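Local coordinates for protein uncharacterized ACR, COG1565 superfamily (Burkholderia thailandensis, PDB 4F3N) that is of unknown function but has a methyltransferase-type fold and may methylate protein arginines with S-adenosylmethionine as donor, at residues Ser58-Ala63 with Pro89-Tyr94; Ala63-Glu68 with Glu83-Ala88; Ile76-Tyr81 with Gln335-His340. All coordinates share one frame; numbering follows the deposited sequence.

Contact 1. Residues Ser58-Ala63 with Pro89-Tyr94; sequences SEALAA and PGMGYY
M91 reaches from its loop to the flank of a helix and lays its thioether against A60 and L61. The chain leaves the backbone with CG anti to the carbonyl carbon (chi1 -57°), runs on extended, and bends at its last torsion, chi3 -64°, which turns the terminal methyl along the helix surface. The sulfur SD of M91 comes to 4.0 Å from CB of A60. The methyl CE of M91 sits 3.9 Å from CA of L61 and 4.0 Å from its CD1, touching both the backbone and the side chain of that residue.

L61 travels the other way, so the two side chains run antiparallel, side by side. Its CG stands anti to the backbone N (chi1 174°), which carries the branched end toward the loop, where CD2 of L61 meets the carbonyl O of M91 at 3.7 Å, a van der Waals contact. An unbranched, flexible methionine can fit itself to the helix surface, while the small A60 lets the sulfur come close. The backbone of G90, just before M91, is one that calls for glycine.

The contact joins helix 52-71 to the loop that follows helix 78-87. Farther along that loop, the backbone N-H groups of Y93 and Y94 bond to the carbonyls of V85 and L86, and OG of S58 on helix 52-71 bonds to the carbonyl of P332.

Contact 2. Residues Ala63-Glu68 with Glu83-Ala88; sequences ASLRAE and ERVLYA
The guanidinium of R84 has the methyl CB of A88 over the centre of one face, 3.7 Å above its plane, and a water at its edge, in plane. NE of R84 gives that water a hydrogen bond of 2.7 Å, and the water in turn donates to OG of S64 at 3.1 Å, so a single water bridges the two helices at their polar margin. Bends at chi2 and chi3 (-56° and -69°) fold the arginine back over its own helix and onto A88, one helical turn later. S64 OG also bonds to the carbonyl of L61, a common use of a helical serine, which gives its hydroxyl a second partner.

Beneath this bridge the contact is apolar, and L65 carries it. Its CD2 touches CB of R84 at 4.0 Å, so the arginine contributes its aliphatic root here while its charged end goes to the water. The other branch, CD1 of L65, lies 3.2 Å from CG1 of V85, shorter than carbons normally allow, so the exact value is doubtful; these two side chains cross at about a right angle. Leucine and the beta-branched valine suit a buried seam, one for reach and the other for a short, stiff profile. E68 lies nearby, its OE1 5.0 Å from NE of R84, which may add a weak attraction, although its OE2 is engaged in a salt bridge with R80.

Helix 52-71 thus packs beside helix 78-87, with F245 of strand 245-250 covering L65 and the loop residue P332 lying against V85.

Contact 3. Residues Ile76-Tyr81 with Gln335-His340; sequences IPFSRY and QDITAH
The first turn of helix 78-87 packs here on strand 336-342, a member of a small mixed sheet, through two aromatic side chains and one isoleucine. I337 carries the strand side of the contact. Its CD1 comes to 4.2 Å from CE2 of Y81, approaching the ring obliquely, and the two side chains cross at about a right angle. Its other branch, CG2, lies 4.4 Å from CZ of F78, at the edge of that ring and near its plane. One beta-branched residue therefore serves both aromatics, a methyl for each.

The torsions explain the division. In I337, CG1 stands anti to the carbonyl carbon and CG2 anti to the backbone N (chi1 -56°), so the branches diverge from CB toward different rings. Y81 has CG anti to its own N, chi1 176°, and the ring swings from the helix toward the strand although its CB does not point there. F78 and Y81 are three residues apart, nearly one helical turn, and so share a flank.

Tyrosine suits its place because the ring is buried while its hydroxyl has a partner: OH bonds to the carbonyl O of P328. F329 and F245 meet the Y81 ring edge-to-face, and V237 touches both aromatics. P77 occupies the N-cap position; proline has no N-H, and the helix's hydrogen bonding does not use that of its N-cap residue, so nothing is lost.

This is helix-on-sheet packing, in which an isoleucine on a strand meets two aromatics of a helix's first turn.

Along the chain, contact 2 falls within the span that contact 1 brackets, both using helix 52-71, whereas contact 3 crosses each of them by joining the start of helix 78-87 to the distant strand 336-342. The centres of contacts 1 and 2 lie about 7 Å apart. Those of contacts 2 and 3 are about 11 Å apart, and those of contacts 1 and 3 about 14 Å. Helix 78-87 serves contacts 2 and 3, so it is sandwiched between helix 52-71 and the strand, and V85 touches I337. The N-terminal helices are thus packed against a later part of the methyltransferase family region, away from T113 and N214, which bind S-adenosyl-L-homocysteine in another structure of this protein.

Contact 1. Residues Ser58-Ala63 with Pro89-Tyr94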
ATOM      1  N   SER A  58       5.298 -12.287  20.550  1.00 14.72           N
ATOM      2  CA  SER A  58       4.061 -11.504  20.616  1.00 13.26           C
ATOM      3  C   SER A  58       3.820 -10.999  22.037  1.00 13.65           C
ATOM      4  O   SER A  58       3.419  -9.855  22.243  1.00 12.54           O
ATOM      5  CB  SER A  58       2.868 -12.348  20.144  1.00 13.02           C
ATOM      6  OG  SER A  58       1.676 -11.607  20.098  1.00 11.57           O
ATOM      7  N   GLU A  59       4.040 -11.857  23.035  1.00 14.29           N
ATOM      8  CA  GLU A  59       3.864 -11.420  24.433  1.00 15.10           C
ATOM      9  C   GLU A  59       4.816 -10.288  24.837  1.00 14.67           C
ATOM     10  O   GLU A  59       4.394  -9.354  25.550  1.00 13.83           O
ATOM     11  CB  GLU A  59       3.944 -12.626  25.375  1.00 18.42           C
ATOM     12  CG  GLU A  59       2.776 -13.561  25.153  1.00 20.70           C
ATOM     13  CD  GLU A  59       2.887 -14.883  25.914  1.00 26.43           C
ATOM     14  OE1 GLU A  59       4.013 -15.388  26.117  1.00 32.19           O
ATOM     15  OE2 GLU A  59       1.830 -15.445  26.299  1.00 30.52           O
ATOM     16  N   ALA A  60       6.077 -10.324  24.363  1.00 14.42           N
ATOM     17  CA  ALA A  60       7.047  -9.281  24.682  1.00 14.57           C
ATOM     18  C   ALA A  60       6.579  -7.974  24.037  1.00 14.41           C
ATOM     19  O   ALA A  60       6.598  -6.891  24.671  1.00 13.68           O
ATOM     20  CB  ALA A  60       8.454  -9.660  24.216  1.00 15.11           C
ATOM     21  N   LEU A  61       6.145  -8.082  22.782  1.00 13.80           N
ATOM     22  CA  LEU A  61       5.696  -6.896  22.056  1.00 14.12           C
ATOM     23  C   LEU A  61       4.504  -6.310  22.770  1.00 13.37           C
ATOM     24  O   LEU A  61       4.467  -5.104  22.998  1.00 13.65           O
ATOM     25  CB  LEU A  61       5.350  -7.212  20.611  1.00 14.09           C
ATOM     26  CG  LEU A  61       4.743  -6.076  19.804  1.00 14.56           C
ATOM     27  CD1 LEU A  61       5.731  -4.921  19.684  1.00 15.38           C
ATOM     28  CD2 LEU A  61       4.371  -6.683  18.435  1.00 15.21           C
ATOM     29  N   ALA A  62       3.540  -7.162  23.114  1.00 13.16           N
ATOM     30  CA  ALA A  62       2.333  -6.748  23.832  1.00 13.53           C
ATOM     31  C   ALA A  62       2.667  -6.077  25.179  1.00 13.33           C
ATOM     32  O   ALA A  62       2.141  -5.015  25.474  1.00 12.56           O
ATOM     33  CB  ALA A  62       1.359  -7.919  24.043  1.00 13.84           C
ATOM     34  N   ALA A  63       3.571  -6.681  25.964  1.00 13.59           N
ATOM     35  CA  ALA A  63       3.982  -6.085  27.252  1.00 14.29           C
ATOM     36  C   ALA A  63       4.603  -4.703  27.062  1.00 14.34           C
ATOM     37  O   ALA A  63       4.345  -3.781  27.826  1.00 14.11           O
ATOM     38  CB  ALA A  63       4.986  -7.015  27.983  1.00 14.07           C
ATOM     39  N   PRO A  89      11.252  -2.786  15.771  1.00 22.18           N
ATOM     40  CA  PRO A  89      12.398  -3.571  15.291  1.00 25.05           C
ATOM     41  C   PRO A  89      12.391  -4.982  15.836  1.00 26.31           C
ATOM     42  O   PRO A  89      12.211  -5.198  17.030  1.00 27.45           O
ATOM     43  CB  PRO A  89      13.597  -2.789  15.817  1.00 25.13           C
ATOM     44  CG  PRO A  89      13.118  -1.377  15.813  1.00 24.58           C
ATOM     45  CD  PRO A  89      11.666  -1.466  16.259  1.00 22.87           C
ATOM     46  N   GLY A  90      12.564  -5.964  14.973  1.00 28.67           N
ATOM     47  CA  GLY A  90      12.689  -7.316  15.474  1.00 30.48           C
ATOM     48  C   GLY A  90      11.394  -8.050  15.712  1.00 32.03           C
ATOM     49  O   GLY A  90      11.269  -9.190  15.290  1.00 35.47           O
ATOM     50  N   MET A  91      10.434  -7.402  16.377  1.00 31.05           N
ATOM     51  CA  MET A  91       9.218  -8.044  16.866  1.00 30.24           C
ATOM     52  C   MET A  91       7.937  -7.678  16.122  1.00 26.77           C
ATOM     53  O   MET A  91       6.913  -8.362  16.274  1.00 25.22           O
ATOM     54  CB  MET A  91       9.014  -7.656  18.308  1.00 34.18           C
ATOM     55  CG  MET A  91      10.184  -8.016  19.200  1.00 38.54           C
ATOM     56  SD  MET A  91       9.649  -7.821  20.894  1.00 43.13           S
ATOM     57  CE  MET A  91       9.306  -6.050  20.975  1.00 38.00           C
ATOM     58  N   GLY A  92       7.985  -6.596  15.360  1.00 23.40           N
ATOM     59  CA  GLY A  92       6.817  -6.145  14.592  1.00 22.59           C
ATOM     60  C   GLY A  92       6.508  -7.104  13.460  1.00 22.05           C
ATOM     61  O   GLY A  92       7.374  -7.869  13.033  1.00 23.41           O
ATOM     62  N   TYR A  93       5.292  -7.063  12.939  1.00 20.14           N
ATOM     63  CA  TYR A  93       4.889  -7.985  11.913  1.00 20.97           C
ATOM     64  C   TYR A  93       5.826  -7.965  10.699  1.00 23.25           C
ATOM     65  O   TYR A  93       6.189  -9.031  10.172  1.00 24.21           O
ATOM     66  CB  TYR A  93       3.504  -7.668  11.414  1.00 20.75           C
ATOM     67  CG  TYR A  93       2.990  -8.674  10.406  1.00 21.26           C
ATOM     68  CD1 TYR A  93       2.683  -9.970  10.800  1.00 21.67           C
ATOM     69  CD2 TYR A  93       2.813  -8.335   9.066  1.00 21.63           C
ATOM     70  CE1 TYR A  93       2.232 -10.906   9.889  1.00 22.50           C
ATOM     71  CE2 TYR A  93       2.358  -9.260   8.147  1.00 22.83           C
ATOM     72  CZ  TYR A  93       2.061 -10.545   8.571  1.00 23.12           C
ATOM     73  OH  TYR A  93       1.589 -11.489   7.691  1.00 24.23           O
ATOM     74  N   TYR A  94       6.150  -6.761  10.242  1.00 23.89           N
ATOM     75  CA  TYR A  94       6.912  -6.581   8.986  1.00 27.89           C
ATOM     76  C   TYR A  94       8.404  -6.517   9.193  1.00 32.51           C
ATOM     77  O   TYR A  94       9.185  -6.549   8.219  1.00 33.65           O
ATOM     78  CB  TYR A  94       6.493  -5.301   8.284  1.00 27.25           C
ATOM     79  CG  TYR A  94       5.129  -5.327   7.679  1.00 26.77           C
ATOM     80  CD1 TYR A  94       4.839  -6.146   6.597  1.00 29.49           C
ATOM     81  CD2 TYR A  94       4.129  -4.528   8.164  1.00 25.43           C
ATOM     82  CE1 TYR A  94       3.577  -6.159   6.028  1.00 28.81           C
ATOM     83  CE2 TYR A  94       2.869  -4.535   7.620  1.00 26.08           C
ATOM     84  CZ  TYR A  94       2.589  -5.340   6.538  1.00 28.58           C
ATOM     85  OH  TYR A  94       1.325  -5.310   5.959  1.00 28.48           O
TER

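Contact 2. Residues Ala63-Glu68 with Glu83-Ala88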
ATOM      1  N   ALA A  63       3.571  -6.681  25.964  1.00 13.59           N
ATOM      2  CA  ALA A  63       3.982  -6.085  27.252  1.00 14.29           C
ATOM      3  C   ALA A  63       4.603  -4.703  27.062  1.00 14.34           C
ATOM      4  O   ALA A  63       4.345  -3.781  27.826  1.00 14.11           O
ATOM      5  CB  ALA A  63       4.986  -7.015  27.983  1.00 14.07           C
ATOM      6  N   SER A  64       5.419  -4.536  26.010  1.00 14.18           N
ATOM      7  CA  SER A  64       6.018  -3.255  25.733  1.00 15.07           C
ATOM      8  C   SER A  64       4.961  -2.208  25.403  1.00 14.11           C
ATOM      9  O   SER A  64       5.054  -1.054  25.819  1.00 13.97           O
ATOM     10  CB  SER A  64       7.082  -3.350  24.623  1.00 15.96           C
ATOM     11  OG  SER A  64       6.476  -3.437  23.333  1.00 19.33           O
ATOM     12  N   LEU A  65       3.931  -2.608  24.662  1.00 13.18           N
ATOM     13  CA  LEU A  65       2.839  -1.688  24.368  1.00 13.19           C
ATOM     14  C   LEU A  65       1.974  -1.361  25.572  1.00 11.95           C
ATOM     15  O   LEU A  65       1.574  -0.229  25.752  1.00 11.06           O
ATOM     16  CB  LEU A  65       1.942  -2.250  23.240  1.00 13.68           C
ATOM     17  CG  LEU A  65       2.374  -1.798  21.870  1.00 14.57           C
ATOM     18  CD1 LEU A  65       1.753  -2.658  20.793  1.00 15.00           C
ATOM     19  CD2 LEU A  65       2.183  -0.288  21.687  1.00 14.60           C
ATOM     20  N   ARG A  66       1.675  -2.344  26.412  1.00 11.83           N
ATOM     21  CA  ARG A  66       0.936  -2.081  27.634  1.00 13.06           C
ATOM     22  C   ARG A  66       1.713  -1.098  28.553  1.00 12.44           C
ATOM     23  O   ARG A  66       1.155  -0.165  29.139  1.00 11.45           O
ATOM     24  CB  ARG A  66       0.666  -3.362  28.401  1.00 14.85           C
ATOM     25  CG  ARG A  66      -0.417  -4.236  27.794  1.00 17.66           C
ATOM     26  CD  ARG A  66      -0.957  -5.214  28.852  1.00 20.34           C
ATOM     27  NE  ARG A  66       0.094  -6.136  29.202  1.00 23.62           N
ATOM     28  CZ  ARG A  66       0.408  -7.235  28.512  1.00 24.30           C
ATOM     29  NH1 ARG A  66      -0.308  -7.622  27.455  1.00 23.99           N
ATOM     30  NH2 ARG A  66       1.428  -7.978  28.913  1.00 27.18           N
ATOM     31  N   ALA A  67       3.018  -1.292  28.603  1.00 12.52           N
ATOM     32  CA  ALA A  67       3.853  -0.405  29.416  1.00 13.13           C
ATOM     33  C   ALA A  67       3.868   1.023  28.865  1.00 13.52           C
ATOM     34  O   ALA A  67       3.801   1.988  29.613  1.00 14.51           O
ATOM     35  CB  ALA A  67       5.275  -0.963  29.513  1.00 13.08           C
ATOM     36  N   GLU A  68       3.945   1.157  27.552  1.00 13.91           N
ATOM     37  CA  GLU A  68       3.881   2.452  26.936  1.00 14.82           C
ATOM     38  C   GLU A  68       2.564   3.147  27.175  1.00 14.58           C
ATOM     39  O   GLU A  68       2.525   4.336  27.527  1.00 14.62           O
ATOM     40  CB  GLU A  68       4.108   2.347  25.432  1.00 16.18           C
ATOM     41  CG  GLU A  68       4.118   3.741  24.833  1.00 18.20           C
ATOM     42  CD  GLU A  68       4.684   3.814  23.456  1.00 19.16           C
ATOM     43  OE1 GLU A  68       5.482   2.946  23.073  1.00 19.25           O
ATOM     44  OE2 GLU A  68       4.309   4.810  22.781  1.00 23.60           O
ATOM     45  N   GLU A  83       1.698   1.385  14.456  1.00 12.11           N
ATOM     46  CA  GLU A  83       3.128   1.555  14.088  1.00 14.21           C
ATOM     47  C   GLU A  83       3.986   0.526  14.804  1.00 13.95           C
ATOM     48  O   GLU A  83       4.879  -0.120  14.200  1.00 13.64           O
ATOM     49  CB  GLU A  83       3.620   2.950  14.403  1.00 16.77           C
ATOM     50  CG  GLU A  83       5.139   3.148  14.199  1.00 21.47           C
ATOM     51  CD  GLU A  83       5.616   4.484  14.734  1.00 26.08           C
ATOM     52  OE1 GLU A  83       4.787   5.276  15.247  1.00 31.30           O
ATOM     53  OE2 GLU A  83       6.847   4.729  14.706  1.00 34.26           O
ATOM     54  N   ARG A  84       3.745   0.356  16.099  1.00 12.99           N
ATOM     55  CA  ARG A  84       4.585  -0.528  16.868  1.00 14.23           C
ATOM     56  C   ARG A  84       4.365  -2.027  16.560  1.00 12.73           C
ATOM     57  O   ARG A  84       5.343  -2.784  16.417  1.00 12.86           O
ATOM     58  CB  ARG A  84       4.436  -0.210  18.376  1.00 16.00           C
ATOM     59  CG  ARG A  84       5.042   1.119  18.786  1.00 18.91           C
ATOM     60  CD  ARG A  84       6.515   1.229  18.420  1.00 21.67           C
ATOM     61  NE  ARG A  84       7.355   0.340  19.221  1.00 24.43           N
ATOM     62  CZ  ARG A  84       8.683   0.229  19.076  1.00 25.44           C
ATOM     63  NH1 ARG A  84       9.380  -0.594  19.852  1.00 26.24           N
ATOM     64  NH2 ARG A  84       9.315   0.925  18.141  1.00 26.54           N
ATOM     65  N   VAL A  85       3.116  -2.463  16.422  1.00 12.17           N
ATOM     66  CA  VAL A  85       2.868  -3.892  16.207  1.00 12.40           C
ATOM     67  C   VAL A  85       3.305  -4.318  14.809  1.00 12.30           C
ATOM     68  O   VAL A  85       3.701  -5.484  14.591  1.00 13.41           O
ATOM     69  CB  VAL A  85       1.421  -4.338  16.498  1.00 12.01           C
ATOM     70  CG1 VAL A  85       1.014  -3.970  17.928  1.00 11.32           C
ATOM     71  CG2 VAL A  85       0.460  -3.771  15.469  1.00 12.33           C
ATOM     72  N   LEU A  86       3.316  -3.378  13.859  1.00 11.82           N
ATOM     73  CA  LEU A  86       3.729  -3.697  12.511  1.00 12.13           C
ATOM     74  C   LEU A  86       5.240  -3.501  12.306  1.00 13.02           C
ATOM     75  O   LEU A  86       5.858  -4.288  11.614  1.00 13.97           O
ATOM     76  CB  LEU A  86       2.928  -2.874  11.490  1.00 11.67           C
ATOM     77  CG  LEU A  86       1.403  -3.105  11.387  1.00 11.21           C
ATOM     78  CD1 LEU A  86       0.816  -2.251  10.255  1.00 11.16           C
ATOM     79  CD2 LEU A  86       1.143  -4.581  11.125  1.00 11.37           C
ATOM     80  N   TYR A  87       5.804  -2.469  12.914  1.00 13.33           N
ATOM     81  CA  TYR A  87       7.150  -1.993  12.544  1.00 14.58           C
ATOM     82  C   TYR A  87       8.158  -1.961  13.697  1.00 15.53           C
ATOM     83  O   TYR A  87       9.286  -1.512  13.489  1.00 16.36           O
ATOM     84  CB  TYR A  87       7.076  -0.638  11.853  1.00 14.85           C
ATOM     85  CG  TYR A  87       6.178  -0.652  10.647  1.00 14.93           C
ATOM     86  CD1 TYR A  87       6.547  -1.368   9.516  1.00 15.82           C
ATOM     87  CD2 TYR A  87       4.946  -0.016  10.647  1.00 14.49           C
ATOM     88  CE1 TYR A  87       5.725  -1.452   8.416  1.00 15.76           C
ATOM     89  CE2 TYR A  87       4.102  -0.082   9.530  1.00 14.66           C
ATOM     90  CZ  TYR A  87       4.502  -0.789   8.419  1.00 15.52           C
ATOM     91  OH  TYR A  87       3.739  -0.932   7.258  1.00 15.74           O
ATOM     92  N   ALA A  88       7.809  -2.449  14.896  1.00 15.35           N
ATOM     93  CA  ALA A  88       8.813  -2.464  15.994  1.00 17.24           C
ATOM     94  C   ALA A  88      10.030  -3.304  15.577  1.00 18.93           C
ATOM     95  O   ALA A  88       9.860  -4.413  15.130  1.00 19.04           O
ATOM     96  CB  ALA A  88       8.217  -3.035  17.280  1.00 16.66           C
TER
HETATM   97  O   HOH W   1       6.945  -0.876  21.577  1.00 33.01           O

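Contact 3. Residues Ile76-Tyr81 with Gln335-His340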
ATOM      1  N   ILE A  76      -3.214   5.714  24.007  1.00 10.18           N
ATOM      2  CA  ILE A  76      -2.413   6.126  22.860  1.00  9.87           C
ATOM      3  C   ILE A  76      -3.264   6.122  21.585  1.00  9.50           C
ATOM      4  O   ILE A  76      -4.262   5.366  21.476  1.00  9.26           O
ATOM      5  CB  ILE A  76      -1.189   5.213  22.652  1.00  9.39           C
ATOM      6  CG1 ILE A  76      -1.615   3.756  22.386  1.00  8.73           C
ATOM      7  CG2 ILE A  76      -0.304   5.307  23.866  1.00  9.99           C
ATOM      8  CD1 ILE A  76      -0.469   2.836  21.955  1.00  8.52           C
ATOM      9  N   PRO A  77      -2.908   6.975  20.623  1.00  9.50           N
ATOM     10  CA  PRO A  77      -3.671   6.883  19.370  1.00  9.30           C
ATOM     11  C   PRO A  77      -3.473   5.518  18.662  1.00  8.81           C
ATOM     12  O   PRO A  77      -2.467   4.846  18.877  1.00  7.81           O
ATOM     13  CB  PRO A  77      -3.137   8.052  18.536  1.00  9.95           C
ATOM     14  CG  PRO A  77      -1.844   8.420  19.136  1.00 10.55           C
ATOM     15  CD  PRO A  77      -1.801   7.960  20.555  1.00 10.22           C
ATOM     16  N   PHE A  78      -4.427   5.120  17.820  1.00  8.45           N
ATOM     17  CA  PHE A  78      -4.318   3.842  17.140  1.00  8.43           C
ATOM     18  C   PHE A  78      -3.111   3.806  16.205  1.00  8.47           C
ATOM     19  O   PHE A  78      -2.494   2.740  16.008  1.00  8.36           O
ATOM     20  CB  PHE A  78      -5.586   3.512  16.369  1.00  8.42           C
ATOM     21  CG  PHE A  78      -5.587   2.125  15.830  1.00  8.02           C
ATOM     22  CD1 PHE A  78      -5.378   1.899  14.485  1.00  8.14           C
ATOM     23  CD2 PHE A  78      -5.717   1.016  16.691  1.00  8.13           C
ATOM     24  CE1 PHE A  78      -5.338   0.617  13.986  1.00  8.06           C
ATOM     25  CE2 PHE A  78      -5.633  -0.263  16.182  1.00  7.91           C
ATOM     26  CZ  PHE A  78      -5.431  -0.454  14.830  1.00  7.82           C
ATOM     27  N   SER A  79      -2.771   4.959  15.649  1.00  8.91           N
ATOM     28  CA  SER A  79      -1.589   5.057  14.740  1.00  9.39           C
ATOM     29  C   SER A  79      -0.327   4.540  15.440  1.00  9.55           C
ATOM     30  O   SER A  79       0.532   3.892  14.833  1.00  8.88           O
ATOM     31  CB  SER A  79      -1.384   6.495  14.262  1.00  9.92           C
ATOM     32  OG  SER A  79      -1.441   7.436  15.360  1.00 10.41           O
ATOM     33  N   ARG A  80      -0.210   4.879  16.714  1.00  9.91           N
ATOM     34  CA  ARG A  80       1.000   4.533  17.475  1.00 10.78           C
ATOM     35  C   ARG A  80       1.011   3.007  17.738  1.00 10.25           C
ATOM     36  O   ARG A  80       2.035   2.341  17.613  1.00 10.30           O
ATOM     37  CB  ARG A  80       1.035   5.310  18.769  1.00 12.20           C
ATOM     38  CG  ARG A  80       2.218   4.940  19.656  1.00 13.61           C
ATOM     39  CD  ARG A  80       3.571   5.169  19.008  1.00 15.62           C
ATOM     40  NE  ARG A  80       4.591   4.840  19.995  1.00 17.21           N
ATOM     41  CZ  ARG A  80       5.884   4.764  19.733  1.00 19.44           C
ATOM     42  NH1 ARG A  80       6.359   5.014  18.504  1.00 20.45           N
ATOM     43  NH2 ARG A  80       6.702   4.407  20.707  1.00 21.23           N
ATOM     44  N   TYR A  81      -0.144   2.491  18.151  1.00  9.53           N
ATOM     45  CA  TYR A  81      -0.328   1.064  18.313  1.00  9.21           C
ATOM     46  C   TYR A  81       0.035   0.325  17.032  1.00  9.32           C
ATOM     47  O   TYR A  81       0.836  -0.630  17.034  1.00  9.08           O
ATOM     48  CB  TYR A  81      -1.777   0.746  18.761  1.00  9.01           C
ATOM     49  CG  TYR A  81      -2.028  -0.726  18.845  1.00  8.62           C
ATOM     50  CD1 TYR A  81      -1.723  -1.432  19.993  1.00  8.90           C
ATOM     51  CD2 TYR A  81      -2.544  -1.430  17.755  1.00  8.67           C
ATOM     52  CE1 TYR A  81      -1.935  -2.821  20.070  1.00  8.80           C
ATOM     53  CE2 TYR A  81      -2.717  -2.787  17.806  1.00  8.65           C
ATOM     54  CZ  TYR A  81      -2.386  -3.489  18.938  1.00  8.90           C
ATOM     55  OH  TYR A  81      -2.574  -4.865  18.976  1.00  9.15           O
ATOM     56  N   GLN A 335       0.152 -10.787  13.143  1.00 13.96           N
ATOM     57  CA  GLN A 335      -0.821 -10.567  12.115  1.00 14.23           C
ATOM     58  C   GLN A 335      -0.608  -9.197  11.454  1.00 14.15           C
ATOM     59  O   GLN A 335      -0.005  -8.291  12.048  1.00 13.04           O
ATOM     60  CB  GLN A 335      -2.256 -10.697  12.675  1.00 14.13           C
ATOM     61  CG  GLN A 335      -2.637  -9.618  13.695  1.00 14.01           C
ATOM     62  CD  GLN A 335      -4.124  -9.591  13.992  1.00 14.33           C
ATOM     63  OE1 GLN A 335      -4.856 -10.570  13.758  1.00 15.20           O
ATOM     64  NE2 GLN A 335      -4.601  -8.458  14.533  1.00 13.41           N
ATOM     65  N   ASP A 336      -1.121  -9.097  10.233  1.00 15.52           N
ATOM     66  CA  ASP A 336      -1.133  -7.874   9.425  1.00 16.87           C
ATOM     67  C   ASP A 336      -2.299  -7.014   9.907  1.00 15.23           C
ATOM     68  O   ASP A 336      -3.300  -7.535  10.361  1.00 14.85           O
ATOM     69  CB  ASP A 336      -1.417  -8.297   7.965  1.00 21.06           C
ATOM     70  CG  ASP A 336      -1.045  -7.281   6.962  1.00 25.89           C
ATOM     71  OD1 ASP A 336      -0.577  -6.187   7.337  1.00 30.15           O
ATOM     72  OD2 ASP A 336      -1.229  -7.610   5.765  1.00 28.20           O
ATOM     73  N   ILE A 337      -2.163  -5.698   9.779  1.00 13.22           N
ATOM     74  CA  ILE A 337      -3.260  -4.764  10.005  1.00 12.69           C
ATOM     75  C   ILE A 337      -3.215  -3.789   8.826  1.00 11.98           C
ATOM     76  O   ILE A 337      -2.154  -3.207   8.551  1.00 11.32           O
ATOM     77  CB  ILE A 337      -3.124  -3.942  11.320  1.00 12.30           C
ATOM     78  CG1 ILE A 337      -2.974  -4.875  12.558  1.00 12.54           C
ATOM     79  CG2 ILE A 337      -4.357  -3.033  11.465  1.00 12.25           C
ATOM     80  CD1 ILE A 337      -2.599  -4.162  13.860  1.00 12.96           C
ATOM     81  N   THR A 338      -4.310  -3.662   8.076  1.00 11.86           N
ATOM     82  CA  THR A 338      -4.311  -2.758   6.926  1.00 12.12           C
ATOM     83  C   THR A 338      -5.588  -1.943   6.944  1.00 11.09           C
ATOM     84  O   THR A 338      -6.541  -2.274   7.596  1.00 10.21           O
ATOM     85  CB  THR A 338      -4.254  -3.506   5.554  1.00 13.40           C
ATOM     86  OG1 THR A 338      -5.397  -4.356   5.422  1.00 14.93           O
ATOM     87  CG2 THR A 338      -2.994  -4.336   5.427  1.00 15.52           C
ATOM     88  N   ALA A 339      -5.588  -0.857   6.206  1.00 10.80           N
ATOM     89  CA  ALA A 339      -6.797  -0.109   5.959  1.00 10.46           C
ATOM     90  C   ALA A 339      -6.815   0.157   4.475  1.00 10.72           C
ATOM     91  O   ALA A 339      -5.776   0.220   3.864  1.00 10.65           O
ATOM     92  CB  ALA A 339      -6.770   1.214   6.685  1.00 12.02           C
ATOM     93  N   HIS A 340      -7.980   0.338   3.894  1.00 10.47           N
ATOM     94  CA  HIS A 340      -8.051   0.742   2.481  1.00 10.47           C
ATOM     95  C   HIS A 340      -7.546   2.149   2.328  1.00  9.79           C
ATOM     96  O   HIS A 340      -7.425   2.897   3.302  1.00 10.70           O
ATOM     97  CB  HIS A 340      -9.479   0.664   2.009  1.00 10.58           C
ATOM     98  CG  HIS A 340      -9.995  -0.732   1.788  1.00 11.37           C
ATOM     99  ND1 HIS A 340      -9.688  -1.808   2.606  1.00 11.55           N
ATOM    100  CD2 HIS A 340     -10.846  -1.217   0.813  1.00 11.89           C
ATOM    101  CE1 HIS A 340     -10.299  -2.906   2.128  1.00 11.90           C
ATOM    102  NE2 HIS A 340     -11.019  -2.549   1.044  1.00 12.83           N
TER